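Local coordinates for endo-b-1,4-glucanase (Nasutitermes takasagoensis, PDB 1KS8), which probably hydrolyses internal beta-1,4-glucosidic linkages in cellulose, lichenin and cereal beta-glucans, as a family 9 glycosyl hydrolase, at residues S12-Y16 with N418-Q422; L387-G393 with E412-N418. One frame throughout, in Å; residues are numbered along the deposited sequence.

Overall arrangement
Contacts 1 and 2 meet at N418, which belongs to both. Contact 1 joins helix 5-18, the first of the chain, to helix 415-430, the last. Contact 2 joins the loop 387-393 to residues 412-418, which lead into that same last helix. Along the chain the order is 12-16, 387-393, 412-418 and 418-422, so contact 2 lies wholly within the span that contact 1 brackets. Their centres are about 7 Å apart and both are buried. F15 packs on A390, further tying the two together. Contact 2 contains E412, predicted to be an active-site residue of this (alpha/alpha)6 fold, and the F15 side chain of contact 1 lies about 9 Å from the E412 side chain.

Contact 1 of 2, residues S12-Y16 with N418-Q422; sequences SLLFY and NAGFQ
The closure of an (alpha/alpha)6 barrel is well illustrated where S12, F15 and Y16 of helix 5-18 meet N418 and Q422 of helix 415-430. The short helical segments run nearly antiparallel, their directions 153° apart and their axes 10.8 Å apart at closest approach, and polar side chains and two aromatic rings meet between them in a buried setting.

At its centre is the hydroxyl of S12, turned away from its own backbone N (chi1 -172°) and engaged by two hydrogen bonds. N418 ND2 donates to S12 OG at 3.0 Å, nearly straight and with OG lying in the amide plane. S12 OG in turn donates to Q422 OE1 at 2.7 Å, meeting a lone pair in the carbonyl plane. The hydroxyl therefore accepts one hydrogen bond and donates another, linking the two amides and limiting its own rotation. The extended Q422 chain also crosses L13 at about a right angle, with Q422 NE2 3.4 Å from L13 CD2, and Q422 NE2 is also hydrogen-bonded to Y83 OH.

Y16 offers its ring edge to the same Q422 amide: Y16 CE2 lies 3.2 Å from Q422 OE1, close to the ring plane. Its side chain runs antiparallel past that of N418, the ring almost perpendicular to the amide. Although Y16 OH comes within 2.9 Å of A419 N, the angle is poor for a hydrogen bond, and the hydroxyl is instead bonded to T415 O. F15 CD2 lies 3.4 Å from N418 CG, the ring and amide planes 34° apart.

Polar bridges flanked by aromatic rings thus unite the first and last helices of the (alpha/alpha)6 fold of family 9 glycosyl hydrolases.

Contact 2 of 2, residues L387-G393 with E412-N418; sequences LSGALVG and EVATDYN
The carboxamide of N418 reads the backbone of G389 and L391 with both of its ends. ND2 donates to G389 O at 2.8 Å, approaching from above the carbonyl plane, while L391 N donates to a lone pair of N418 OD1 at 3.0 Å. With S12 OG as a further partner of ND2, the amide is held against turning; an alanine here would probably deprive G389 O and L391 N of their amide partner and cost the serine hydroxyl its donor.

A water accepts from A414 N at 2.9 Å and has L391 O and N418 OD1 within donating reach, among more acceptors than it can serve. Further along, G393 N makes a weak bond to E412 O, which V392 CA also approaches at 3.2 Å in a CA-H...O contact.

Apolar contacts centre on V413, whose CG1, set beside the backbone N (chi1 -67°), lies 3.8 Å from V392 CG1 and also meets A390 CB. Its CG2 meets L387 CD2 tip to tip at 4.0 Å. Y417 CD2 is 3.5 Å from L391 O, which lies at the ring edge, and A414 CB sits over one face.

G389 occupies the glycine-demanding position of a type II turn, L387-A390, in a loop that engages the backbone of E412, a predicted active-site residue of the family 9 catalytic domain.

Contact 1 of 2, residues S12-Y16 with N418-Q422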
loop_
_atom_site.group_PDB
_atom_site.type_symbol
_atom_site.label_atom_id
_atom_site.label_comp_id
_atom_site.label_asym_id
_atom_site.label_seq_id
_atom_site.Cartn_x
_atom_site.Cartn_y
_atom_site.Cartn_z
ATOM N N SER A 12 3.358 9.161 8.808
ATOM C CA SER A 12 2.780 8.254 7.821
ATOM C C SER A 12 1.641 7.455 8.456
ATOM O O SER A 12 0.620 7.192 7.820
ATOM C CB SER A 12 3.855 7.313 7.269
ATOM O OG SER A 12 3.354 6.545 6.182
ATOM N N LEU A 13 1.811 7.070 9.716
ATOM C CA LEU A 13 0.761 6.336 10.403
ATOM C C LEU A 13 -0.462 7.233 10.585
ATOM O O LEU A 13 -1.592 6.748 10.583
ATOM C CB LEU A 13 1.274 5.812 11.749
ATOM C CG LEU A 13 2.172 4.578 11.584
ATOM C CD1 LEU A 13 2.973 4.337 12.850
ATOM C CD2 LEU A 13 1.308 3.366 11.233
ATOM N N LEU A 14 -0.248 8.541 10.729
ATOM C CA LEU A 14 -1.374 9.462 10.860
ATOM C C LEU A 14 -2.111 9.529 9.527
ATOM O O LEU A 14 -3.328 9.706 9.490
ATOM C CB LEU A 14 -0.901 10.863 11.264
ATOM C CG LEU A 14 -0.345 11.014 12.684
ATOM C CD1 LEU A 14 0.102 12.451 12.893
ATOM C CD2 LEU A 14 -1.402 10.638 13.712
ATOM N N PHE A 15 -1.378 9.395 8.426
ATOM C CA PHE A 15 -2.030 9.409 7.124
ATOM C C PHE A 15 -2.962 8.202 7.041
ATOM O O PHE A 15 -4.105 8.323 6.610
ATOM C CB PHE A 15 -1.009 9.352 5.980
ATOM C CG PHE A 15 -1.632 9.065 4.633
ATOM C CD1 PHE A 15 -2.569 9.933 4.078
ATOM C CD2 PHE A 15 -1.303 7.905 3.937
ATOM C CE1 PHE A 15 -3.169 9.646 2.845
ATOM C CE2 PHE A 15 -1.900 7.611 2.706
ATOM C CZ PHE A 15 -2.832 8.481 2.162
ATOM N N TYR A 16 -2.486 7.031 7.457
ATOM C CA TYR A 16 -3.354 5.864 7.399
ATOM C C TYR A 16 -4.571 6.029 8.311
ATOM O O TYR A 16 -5.662 5.584 7.967
ATOM C CB TYR A 16 -2.560 4.584 7.696
ATOM C CG TYR A 16 -1.746 4.141 6.492
ATOM C CD1 TYR A 16 -2.380 3.712 5.323
ATOM C CD2 TYR A 16 -0.354 4.216 6.493
ATOM C CE1 TYR A 16 -1.647 3.378 4.185
ATOM C CE2 TYR A 16 0.390 3.883 5.360
ATOM C CZ TYR A 16 -0.263 3.467 4.212
ATOM O OH TYR A 16 0.464 3.146 3.088
ATOM N N ASN A 418 1.865 5.460 0.190
ATOM C CA ASN A 418 2.593 5.479 1.455
ATOM C C ASN A 418 3.144 4.157 1.970
ATOM O O ASN A 418 3.907 4.160 2.935
ATOM C CB ASN A 418 1.721 6.087 2.559
ATOM C CG ASN A 418 1.865 7.590 2.657
ATOM O OD1 ASN A 418 1.531 8.319 1.725
ATOM N ND2 ASN A 418 2.370 8.061 3.793
ATOM N N ALA A 419 2.787 3.040 1.341
ATOM C CA ALA A 419 3.236 1.730 1.820
ATOM C C ALA A 419 4.741 1.499 1.764
ATOM O O ALA A 419 5.375 1.292 2.799
ATOM C CB ALA A 419 2.503 0.618 1.072
ATOM N N GLY A 420 5.312 1.513 0.564
ATOM C CA GLY A 420 6.747 1.313 0.436
ATOM C C GLY A 420 7.494 2.382 1.211
ATOM O O GLY A 420 8.485 2.107 1.886
ATOM N N PHE A 421 6.996 3.610 1.102
ATOM C CA PHE A 421 7.545 4.779 1.781
ATOM C C PHE A 421 7.631 4.544 3.291
ATOM O O PHE A 421 8.692 4.713 3.896
ATOM C CB PHE A 421 6.640 5.980 1.473
ATOM C CG PHE A 421 7.002 7.244 2.201
ATOM C CD1 PHE A 421 8.198 7.903 1.942
ATOM C CD2 PHE A 421 6.106 7.811 3.103
ATOM C CE1 PHE A 421 8.495 9.115 2.572
ATOM C CE2 PHE A 421 6.391 9.017 3.736
ATOM C CZ PHE A 421 7.587 9.671 3.469
ATOM N N GLN A 422 6.518 4.139 3.897
ATOM C CA GLN A 422 6.504 3.904 5.335
ATOM C C GLN A 422 7.441 2.776 5.750
ATOM O O GLN A 422 8.151 2.887 6.753
ATOM C CB GLN A 422 5.084 3.603 5.821
ATOM C CG GLN A 422 4.990 3.544 7.342
ATOM C CD GLN A 422 3.567 3.468 7.843
ATOM O OE1 GLN A 422 2.743 4.335 7.547
ATOM N NE2 GLN A 422 3.268 2.431 8.614
#

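Contact 2 of 2, residues L387-G393 with E412-N418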
loop_
_atom_site.group_PDB
_atom_site.type_symbol
_atom_site.label_atom_id
_atom_site.label_comp_id
_atom_site.label_asym_id
_atom_site.label_seq_id
_atom_site.Cartn_x
_atom_site.Cartn_y
_atom_site.Cartn_z
ATOM N N LEU A 387 -3.073 17.112 6.040
ATOM C CA LEU A 387 -3.076 15.660 5.885
ATOM C C LEU A 387 -1.699 15.105 6.226
ATOM O O LEU A 387 -0.982 14.577 5.374
ATOM C CB LEU A 387 -3.465 15.297 4.451
ATOM C CG LEU A 387 -3.723 13.820 4.152
ATOM C CD1 LEU A 387 -4.848 13.288 5.037
ATOM C CD2 LEU A 387 -4.094 13.675 2.681
ATOM N N SER A 388 -1.347 15.222 7.499
ATOM C CA SER A 388 -0.046 14.787 7.981
ATOM C C SER A 388 0.390 13.416 7.488
ATOM O O SER A 388 -0.351 12.437 7.609
ATOM C CB SER A 388 -0.035 14.801 9.511
ATOM O OG SER A 388 -0.427 16.075 10.003
ATOM N N GLY A 389 1.596 13.366 6.924
ATOM C CA GLY A 389 2.172 12.114 6.462
ATOM C C GLY A 389 1.937 11.652 5.038
ATOM O O GLY A 389 2.633 10.750 4.571
ATOM N N ALA A 390 0.980 12.252 4.340
ATOM C CA ALA A 390 0.676 11.833 2.974
ATOM C C ALA A 390 1.737 12.188 1.939
ATOM O O ALA A 390 2.120 13.353 1.801
ATOM C CB ALA A 390 -0.672 12.415 2.544
ATOM N N LEU A 391 2.198 11.176 1.207
ATOM C CA LEU A 391 3.185 11.368 0.146
ATOM C C LEU A 391 2.409 11.644 -1.146
ATOM O O LEU A 391 1.607 10.812 -1.580
ATOM C CB LEU A 391 4.036 10.103 -0.021
ATOM C CG LEU A 391 5.121 10.140 -1.103
ATOM C CD1 LEU A 391 6.209 11.131 -0.710
ATOM C CD2 LEU A 391 5.718 8.750 -1.277
ATOM N N VAL A 392 2.625 12.809 -1.753
ATOM C CA VAL A 392 1.914 13.141 -2.985
ATOM C C VAL A 392 2.585 12.543 -4.220
ATOM O O VAL A 392 3.665 11.958 -4.130
ATOM C CB VAL A 392 1.792 14.682 -3.185
ATOM C CG1 VAL A 392 1.031 15.303 -2.022
ATOM C CG2 VAL A 392 3.165 15.314 -3.333
ATOM N N GLY A 393 1.929 12.687 -5.370
ATOM C CA GLY A 393 2.489 12.178 -6.610
ATOM C C GLY A 393 3.887 12.737 -6.793
ATOM O O GLY A 393 4.830 12.000 -7.086
ATOM N N GLU A 412 -2.021 13.811 -6.135
ATOM C CA GLU A 412 -2.763 12.631 -5.721
ATOM C C GLU A 412 -2.066 12.072 -4.485
ATOM O O GLU A 412 -0.849 12.204 -4.331
ATOM C CB GLU A 412 -2.738 11.574 -6.832
ATOM C CG GLU A 412 -3.277 10.193 -6.446
ATOM C CD GLU A 412 -4.774 10.182 -6.196
ATOM O OE1 GLU A 412 -5.339 9.080 -6.022
ATOM O OE2 GLU A 412 -5.388 11.270 -6.167
ATOM N N VAL A 413 -2.852 11.478 -3.595
ATOM C CA VAL A 413 -2.334 10.825 -2.401
ATOM C C VAL A 413 -3.105 9.514 -2.391
ATOM O O VAL A 413 -4.239 9.462 -2.872
ATOM C CB VAL A 413 -2.614 11.633 -1.103
ATOM C CG1 VAL A 413 -1.826 12.936 -1.130
ATOM C CG2 VAL A 413 -4.104 11.922 -0.957
ATOM N N ALA A 414 -2.504 8.451 -1.874
ATOM C CA ALA A 414 -3.185 7.163 -1.863
ATOM C C ALA A 414 -2.564 6.196 -0.875
ATOM O O ALA A 414 -1.387 6.313 -0.531
ATOM C CB ALA A 414 -3.158 6.555 -3.265
ATOM N N THR A 415 -3.354 5.231 -0.424
ATOM C CA THR A 415 -2.840 4.247 0.512
ATOM C C THR A 415 -1.632 3.513 -0.071
ATOM O O THR A 415 -0.653 3.278 0.640
ATOM C CB THR A 415 -3.918 3.220 0.909
ATOM O OG1 THR A 415 -4.517 2.670 -0.269
ATOM C CG2 THR A 415 -4.991 3.884 1.756
ATOM N N ASP A 416 -1.670 3.159 -1.355
ATOM C CA ASP A 416 -0.518 2.451 -1.902
ATOM C C ASP A 416 0.705 3.341 -2.086
ATOM O O ASP A 416 1.820 2.842 -2.185
ATOM C CB ASP A 416 -0.856 1.686 -3.203
ATOM C CG ASP A 416 -1.274 2.583 -4.360
ATOM O OD1 ASP A 416 -1.124 3.816 -4.289
ATOM O OD2 ASP A 416 -1.755 2.018 -5.368
ATOM N N TYR A 417 0.508 4.657 -2.089
ATOM C CA TYR A 417 1.632 5.585 -2.228
ATOM C C TYR A 417 2.502 5.580 -0.971
ATOM O O TYR A 417 3.722 5.696 -1.049
ATOM C CB TYR A 417 1.136 7.019 -2.433
ATOM C CG TYR A 417 0.735 7.404 -3.838
ATOM C CD1 TYR A 417 0.444 6.442 -4.805
ATOM C CD2 TYR A 417 0.589 8.748 -4.181
ATOM C CE1 TYR A 417 0.010 6.817 -6.084
ATOM C CE2 TYR A 417 0.158 9.133 -5.444
ATOM C CZ TYR A 417 -0.132 8.166 -6.389
ATOM O OH TYR A 417 -0.580 8.559 -7.632
ATOM N N ASN A 418 1.865 5.460 0.190
ATOM C CA ASN A 418 2.593 5.479 1.455
ATOM C C ASN A 418 3.144 4.157 1.970
ATOM O O ASN A 418 3.907 4.160 2.935
ATOM C CB ASN A 418 1.721 6.087 2.559
ATOM C CG ASN A 418 1.865 7.590 2.657
ATOM O OD1 ASN A 418 1.531 8.319 1.725
ATOM N ND2 ASN A 418 2.370 8.061 3.793
HETATM O O HOH W 1 -0.267 9.297 -0.256
#